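Local coordinates for protein alanine racemase 1 (Caldanaerobacter subterraneus subsp. tengcongensis MB4, PDB 4Y2W) that belongs to the alanine racemase family, joining a TIM-barrel domain to a beta-rich C-terminal domain, in a two-chain assembly modelled with bound alanine, at residues 175-180 with 213-218; 250-255 with 335-340. The protein carries 1 engineered substitution. All coordinates share one frame; numbering follows the deposited sequence.

Contact 1. Residues 175-180 with 213-218; sequences DDRDYC and LNLNYS
Arg-177 lays its guanidinium over the side chain of Asn-214 and its aliphatic part beside Leu-215, joining two successive beta/alpha units of the TIM barrel: the start of helix 177-195, which follows strand 160-166, and the chain that leaves helix 209-214, which follows strand 203-208. The arginine illustrates how a long side chain can serve apolar and charged neighbours in turn. From CB the chain runs to CG, which lies anti to the carbonyl carbon (chi1 -59°), and then bends at chi2 (-100°) to set CD 4.0 Å from Leu-215 CD1. Next comes NE, in a salt bridge to Asp-175 OD1 at 2.7 Å; the carboxylate receives it on the syn side, but OD1 is tilted well out of the guanidinium plane and the bond is bent, while OD2 lies at the guanidinium edge, in plane. At the tip, NH1 keeps to the same Leu-215 methyl, and NH2 rests 3.5 Å from Asn-214 CB. Guanidinium and amide planes are stacked, only 4° apart, with Asn-214 CB offset toward the rim of the guanidinium. A weak, long ion pair with Glu-239 gives NH2 a further acidic neighbour.

Asp-175 also reaches the other segment: its OD1, which holds Arg-177 NE, is 3.2 Å from Asn-214 ND2. One residue on, Asp-176 caps the helix, its OD1 accepting from Tyr-179 N from above the carboxylate plane.

Farther along helix 177-195, Leu-215 and the buried Cys-180 make the apolar part. Leu-215 divides its methyls, CD1 for the arginine and CD2 for Cys-180, whose CB it meets at 3.4 Å. Tyr-217, whose ring also packs edge-to-face with Phe-184 of helix 177-195, reaches over the same turn, and its OH stops 3.7 Å from Cys-180 C.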
loop_
_atom_site.group_PDB
_atom_site.type_symbol
_atom_site.label_atom_id
_atom_site.label_comp_id
_atom_site.label_asym_id
_atom_site.label_seq_id
_atom_site.Cartn_x
_atom_site.Cartn_y
_atom_site.Cartn_z
ATOM N N ASP A 175 -17.415 -17.029 -14.838
ATOM C CA ASP A 175 -18.601 -17.334 -15.638
ATOM C C ASP A 175 -18.901 -18.834 -15.706
ATOM O O ASP A 175 -19.164 -19.382 -16.776
ATOM C CB ASP A 175 -18.480 -16.726 -17.044
ATOM C CG ASP A 175 -19.827 -16.550 -17.725
ATOM O OD1 ASP A 175 -20.822 -16.246 -17.033
ATOM O OD2 ASP A 175 -19.890 -16.708 -18.960
ATOM N N ASP A 176 -18.846 -19.486 -14.548
ATOM C CA ASP A 176 -19.351 -20.842 -14.390
ATOM C C ASP A 176 -20.830 -20.709 -14.052
ATOM O O ASP A 176 -21.206 -20.583 -12.882
ATOM C CB ASP A 176 -18.590 -21.581 -13.282
ATOM C CG ASP A 176 -19.003 -23.040 -13.143
ATOM O OD1 ASP A 176 -20.017 -23.462 -13.745
ATOM O OD2 ASP A 176 -18.301 -23.772 -12.417
ATOM N N ARG A 177 -21.660 -20.726 -15.093
ATOM C CA ARG A 177 -23.093 -20.459 -14.960
ATOM C C ARG A 177 -23.801 -21.561 -14.174
ATOM O O ARG A 177 -24.717 -21.282 -13.400
ATOM C CB ARG A 177 -23.740 -20.306 -16.341
ATOM C CG ARG A 177 -23.159 -19.182 -17.193
ATOM C CD ARG A 177 -24.011 -17.917 -17.179
ATOM N NE ARG A 177 -23.357 -16.824 -17.907
ATOM C CZ ARG A 177 -23.971 -15.748 -18.406
ATOM N NH1 ARG A 177 -25.285 -15.584 -18.286
ATOM N NH2 ARG A 177 -23.259 -14.826 -19.045
ATOM N N ASP A 178 -23.373 -22.804 -14.375
ATOM C CA ASP A 178 -23.936 -23.944 -13.648
ATOM C C ASP A 178 -23.737 -23.828 -12.139
ATOM O O ASP A 178 -24.638 -24.159 -11.367
ATOM C CB ASP A 178 -23.327 -25.261 -14.141
ATOM C CG ASP A 178 -23.832 -25.663 -15.517
ATOM O OD1 ASP A 178 -24.426 -24.819 -16.225
ATOM O OD2 ASP A 178 -23.632 -26.837 -15.888
ATOM N N TYR A 179 -22.561 -23.360 -11.723
ATOM C CA TYR A 179 -22.270 -23.193 -10.300
ATOM C C TYR A 179 -22.999 -21.982 -9.717
ATOM O O TYR A 179 -23.511 -22.044 -8.603
ATOM C CB TYR A 179 -20.765 -23.079 -10.054
ATOM C CG TYR A 179 -20.362 -23.461 -8.647
ATOM C CD1 TYR A 179 -20.492 -24.773 -8.206
ATOM C CD2 TYR A 179 -19.853 -22.517 -7.760
ATOM C CE1 TYR A 179 -20.128 -25.138 -6.923
ATOM C CE2 TYR A 179 -19.484 -22.874 -6.472
ATOM C CZ TYR A 179 -19.624 -24.188 -6.061
ATOM O OH TYR A 179 -19.264 -24.565 -4.788
ATOM N N CYS A 180 -23.053 -20.886 -10.471
ATOM C CA CYS A 180 -23.833 -19.717 -10.061
ATOM C C CYS A 180 -25.314 -20.072 -9.888
ATOM O O CYS A 180 -25.933 -19.705 -8.890
ATOM C CB CYS A 180 -23.682 -18.577 -11.071
ATOM S SG CYS A 180 -22.071 -17.749 -11.056
ATOM N N LEU A 213 -24.024 -8.140 -14.203
ATOM C CA LEU A 213 -23.990 -8.016 -15.658
ATOM C C LEU A 213 -24.661 -9.209 -16.337
ATOM O O LEU A 213 -25.502 -9.041 -17.224
ATOM C CB LEU A 213 -22.544 -7.890 -16.145
ATOM C CG LEU A 213 -21.783 -6.639 -15.689
ATOM C CD1 LEU A 213 -20.293 -6.799 -15.942
ATOM C CD2 LEU A 213 -22.314 -5.389 -16.378
ATOM N N ASN A 214 -24.289 -10.406 -15.895
ATOM C CA ASN A 214 -24.699 -11.648 -16.543
ATOM C C ASN A 214 -26.040 -12.169 -16.036
ATOM O O ASN A 214 -26.989 -12.337 -16.804
ATOM C CB ASN A 214 -23.635 -12.726 -16.311
ATOM C CG ASN A 214 -22.265 -12.333 -16.834
ATOM O OD1 ASN A 214 -22.110 -11.323 -17.522
ATOM N ND2 ASN A 214 -21.257 -13.136 -16.501
ATOM N N LEU A 215 -26.104 -12.417 -14.733
ATOM C CA LEU A 215 -27.205 -13.157 -14.119
ATOM C C LEU A 215 -28.330 -12.233 -13.654
ATOM O O LEU A 215 -28.321 -11.759 -12.518
ATOM C CB LEU A 215 -26.673 -13.970 -12.930
ATOM C CG LEU A 215 -25.812 -15.219 -13.190
ATOM C CD1 LEU A 215 -24.955 -15.147 -14.443
ATOM C CD2 LEU A 215 -24.921 -15.492 -11.988
ATOM N N ASN A 216 -29.309 -12.001 -14.523
ATOM C CA ASN A 216 -30.427 -11.101 -14.204
ATOM C C ASN A 216 -31.277 -11.601 -13.024
ATOM O O ASN A 216 -31.914 -10.807 -12.331
ATOM C CB ASN A 216 -31.319 -10.884 -15.435
ATOM C CG ASN A 216 -31.492 -9.418 -15.789
ATOM O OD1 ASN A 216 -32.607 -8.888 -15.790
ATOM N ND2 ASN A 216 -30.384 -8.752 -16.100
ATOM N N TYR A 217 -31.287 -12.917 -12.812
ATOM C CA TYR A 217 -32.027 -13.525 -11.699
ATOM C C TYR A 217 -31.419 -13.230 -10.329
ATOM O O TYR A 217 -32.143 -13.132 -9.337
ATOM C CB TYR A 217 -32.166 -15.044 -11.892
ATOM C CG TYR A 217 -30.869 -15.833 -11.956
ATOM C CD1 TYR A 217 -30.196 -16.209 -10.796
ATOM C CD2 TYR A 217 -30.340 -16.238 -13.178
ATOM C CE1 TYR A 217 -29.019 -16.939 -10.854
ATOM C CE2 TYR A 217 -29.166 -16.971 -13.245
ATOM C CZ TYR A 217 -28.511 -17.321 -12.083
ATOM O OH TYR A 217 -27.347 -18.051 -12.150
ATOM N N SER A 218 -30.095 -13.082 -10.281
ATOM C CA SER A 218 -29.372 -12.871 -9.018
ATOM C C SER A 218 -29.619 -11.509 -8.357
ATOM O O SER A 218 -29.278 -11.325 -7.186
ATOM C CB SER A 218 -27.864 -13.062 -9.231
ATOM O OG SER A 218 -27.352 -12.128 -10.165
#

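Contact 2. Residues 250-255 with 335-340; sequences FTTRVV and VVIIGT
Phe-250 packs against two consecutive residues of the facing chain, Ile-337 and Ile-338, and this double pairing is the tight end of the contact. Its CG lies anti to the backbone N (chi1 -170°), and the ring presents one face to Ile-337: CD1 stands over the centre, 3.9 Å from the centroid and 6° off the normal, a CH-pi contact. Ile-338 comes from another direction, its CD1 near the ring plane at the edge, 3.7 Å from Phe-250 CD2, while its CB meets Phe-250 CB at 3.6 Å. Met-351 of helix 348-354 touches both isoleucines, so helix and sheet meet here.

The backbone explains the double pairing. Phe-250 O accepts two hydrogen bonds, from Ile-337 N at 2.7 Å, almost in line with the carbonyl, and from Ile-338 N at 3.2 Å, on a lone pair in the carbonyl plane. Phe-250 N returns a bond to Ile-338 O. The chain turns a corner over Ile-337, Ile-338 and Gly-339, and at the glycine a CB would crowd the preceding carbonyl O.

Beyond the bulge, Thr-252 and Val-335 exchange a reciprocal pair of backbone bonds, the one from Val-335 N to Thr-252 O being 2.6 Å. Their side chains lie side by side, and Thr-252 OG1 turns to Thr-9 for its hydrogen bond. Looser packing marks the other face of the sheet: at the non-hydrogen-bonded pair, Thr-251 and Val-336 meet only through their CG2 methyls, 4.1 Å apart. Farther along, the partly exposed Arg-253 points away from the facing chain and binds Gly-332 O. One extra residue opposite Phe-250 is the signature of a classic beta bulge, here where the chain of strand 334-336 runs on antiparallel to strand 248-260 of the C-terminal domain.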
loop_
_atom_site.group_PDB
_atom_site.type_symbol
_atom_site.label_atom_id
_atom_site.label_comp_id
_atom_site.label_asym_id
_atom_site.label_seq_id
_atom_site.Cartn_x
_atom_site.Cartn_y
_atom_site.Cartn_z
ATOM N N PHE A 250 -3.594 7.755 -12.350
ATOM C CA PHE A 250 -2.387 7.680 -11.534
ATOM C C PHE A 250 -1.272 8.358 -12.317
ATOM O O PHE A 250 -0.831 7.839 -13.336
ATOM C CB PHE A 250 -2.056 6.210 -11.243
ATOM C CG PHE A 250 -0.977 5.991 -10.212
ATOM C CD1 PHE A 250 -0.487 7.025 -9.416
ATOM C CD2 PHE A 250 -0.477 4.710 -10.012
ATOM C CE1 PHE A 250 0.496 6.789 -8.471
ATOM C CE2 PHE A 250 0.502 4.469 -9.068
ATOM C CZ PHE A 250 0.991 5.509 -8.295
ATOM N N THR A 251 -0.836 9.527 -11.847
ATOM C CA THR A 251 0.084 10.372 -12.608
ATOM C C THR A 251 1.300 10.829 -11.799
ATOM O O THR A 251 1.291 10.797 -10.565
ATOM C CB THR A 251 -0.643 11.621 -13.143
ATOM O OG1 THR A 251 -0.845 12.562 -12.082
ATOM C CG2 THR A 251 -1.994 11.240 -13.753
ATOM N N THR A 252 2.342 11.245 -12.516
ATOM C CA THR A 252 3.534 11.847 -11.914
ATOM C C THR A 252 4.158 12.863 -12.873
ATOM O O THR A 252 3.587 13.159 -13.923
ATOM C CB THR A 252 4.574 10.784 -11.518
ATOM O OG1 THR A 252 5.632 11.407 -10.783
ATOM C CG2 THR A 252 5.152 10.086 -12.740
ATOM N N ARG A 253 5.322 13.402 -12.511
ATOM C CA ARG A 253 5.941 14.474 -13.291
ATOM C C ARG A 253 7.399 14.196 -13.631
ATOM O O ARG A 253 8.086 13.451 -12.930
ATOM C CB ARG A 253 5.858 15.798 -12.530
ATOM C CG ARG A 253 4.445 16.251 -12.203
ATOM C CD ARG A 253 3.734 16.814 -13.419
ATOM N NE ARG A 253 2.282 16.815 -13.234
ATOM C CZ ARG A 253 1.419 17.559 -13.926
ATOM N NH1 ARG A 253 1.831 18.401 -14.875
ATOM N NH2 ARG A 253 0.124 17.465 -13.655
ATOM N N VAL A 254 7.867 14.818 -14.710
ATOM C CA VAL A 254 9.271 14.736 -15.077
ATOM C C VAL A 254 10.048 15.617 -14.105
ATOM O O VAL A 254 9.748 16.803 -13.939
ATOM C CB VAL A 254 9.528 15.161 -16.538
ATOM C CG1 VAL A 254 11.013 15.068 -16.865
ATOM C CG2 VAL A 254 8.727 14.286 -17.498
ATOM N N VAL A 255 11.029 15.007 -13.453
ATOM C CA VAL A 255 11.788 15.634 -12.378
ATOM C C VAL A 255 13.256 15.851 -12.766
ATOM O O VAL A 255 13.939 16.681 -12.168
ATOM C CB VAL A 255 11.626 14.784 -11.083
ATOM C CG1 VAL A 255 12.940 14.536 -10.347
ATOM C CG2 VAL A 255 10.580 15.408 -10.169
ATOM N N VAL A 335 3.305 12.628 -16.497
ATOM C CA VAL A 335 3.553 11.245 -16.896
ATOM C C VAL A 335 2.463 10.362 -16.298
ATOM O O VAL A 335 2.353 10.251 -15.079
ATOM C CB VAL A 335 4.935 10.756 -16.433
ATOM C CG1 VAL A 335 5.123 9.279 -16.761
ATOM C CG2 VAL A 335 6.030 11.593 -17.079
ATOM N N VAL A 336 1.660 9.743 -17.158
ATOM C CA VAL A 336 0.529 8.930 -16.714
ATOM C C VAL A 336 0.944 7.466 -16.581
ATOM O O VAL A 336 1.517 6.881 -17.496
ATOM C CB VAL A 336 -0.676 9.069 -17.673
ATOM C CG1 VAL A 336 -1.822 8.155 -17.255
ATOM C CG2 VAL A 336 -1.143 10.516 -17.711
ATOM N N ILE A 337 0.644 6.896 -15.418
ATOM C CA ILE A 337 0.975 5.514 -15.087
ATOM C C ILE A 337 -0.235 4.611 -15.303
ATOM O O ILE A 337 -0.114 3.508 -15.845
ATOM C CB ILE A 337 1.413 5.411 -13.615
ATOM C CG1 ILE A 337 2.557 6.391 -13.331
ATOM C CG2 ILE A 337 1.821 3.984 -13.274
ATOM C CD1 ILE A 337 2.659 6.811 -11.879
ATOM N N ILE A 338 -1.389 5.089 -14.842
ATOM C CA ILE A 338 -2.682 4.450 -15.064
ATOM C C ILE A 338 -3.630 5.523 -15.569
ATOM O O ILE A 338 -3.700 6.604 -14.985
ATOM C CB ILE A 338 -3.273 3.873 -13.761
ATOM C CG1 ILE A 338 -2.314 2.856 -13.136
ATOM C CG2 ILE A 338 -4.642 3.251 -14.025
ATOM C CD1 ILE A 338 -2.729 2.394 -11.754
ATOM N N GLY A 339 -4.350 5.230 -16.647
ATOM C CA GLY A 339 -5.342 6.158 -17.182
ATOM C C GLY A 339 -5.050 6.700 -18.571
ATOM O O GLY A 339 -4.197 6.185 -19.293
ATOM N N THR A 340 -5.764 7.769 -18.921
ATOM C CA THR A 340 -5.822 8.286 -20.287
ATOM C C THR A 340 -4.941 9.522 -20.449
ATOM O O THR A 340 -4.755 10.284 -19.505
ATOM C CB THR A 340 -7.283 8.633 -20.663
ATOM O OG1 THR A 340 -8.066 7.433 -20.695
ATOM C CG2 THR A 340 -7.378 9.325 -22.023
#

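Both segments of contact 1 precede those of contact 2 in the sequence, and each contact belongs to its own domain. Their centres are 37 Å apart, on opposite sides of the chain's centre, and their nearest atoms are about 19 Å apart. Contact 1 joins neighbouring units of the parallel eight-stranded barrel; the side chain of Cys-180 is about 13 Å from a bound alanine. Contact 2 pairs strands 248-260 and 334-336 of the separate mixed sheet. One contact works by side chains, the other chiefly by backbone pairing. Residues alongside both reach the second subunit: Tyr-179 makes a cation-pi contact with Lys-270 of that chain, and Val-255 packs on Tyr-88 of that chain.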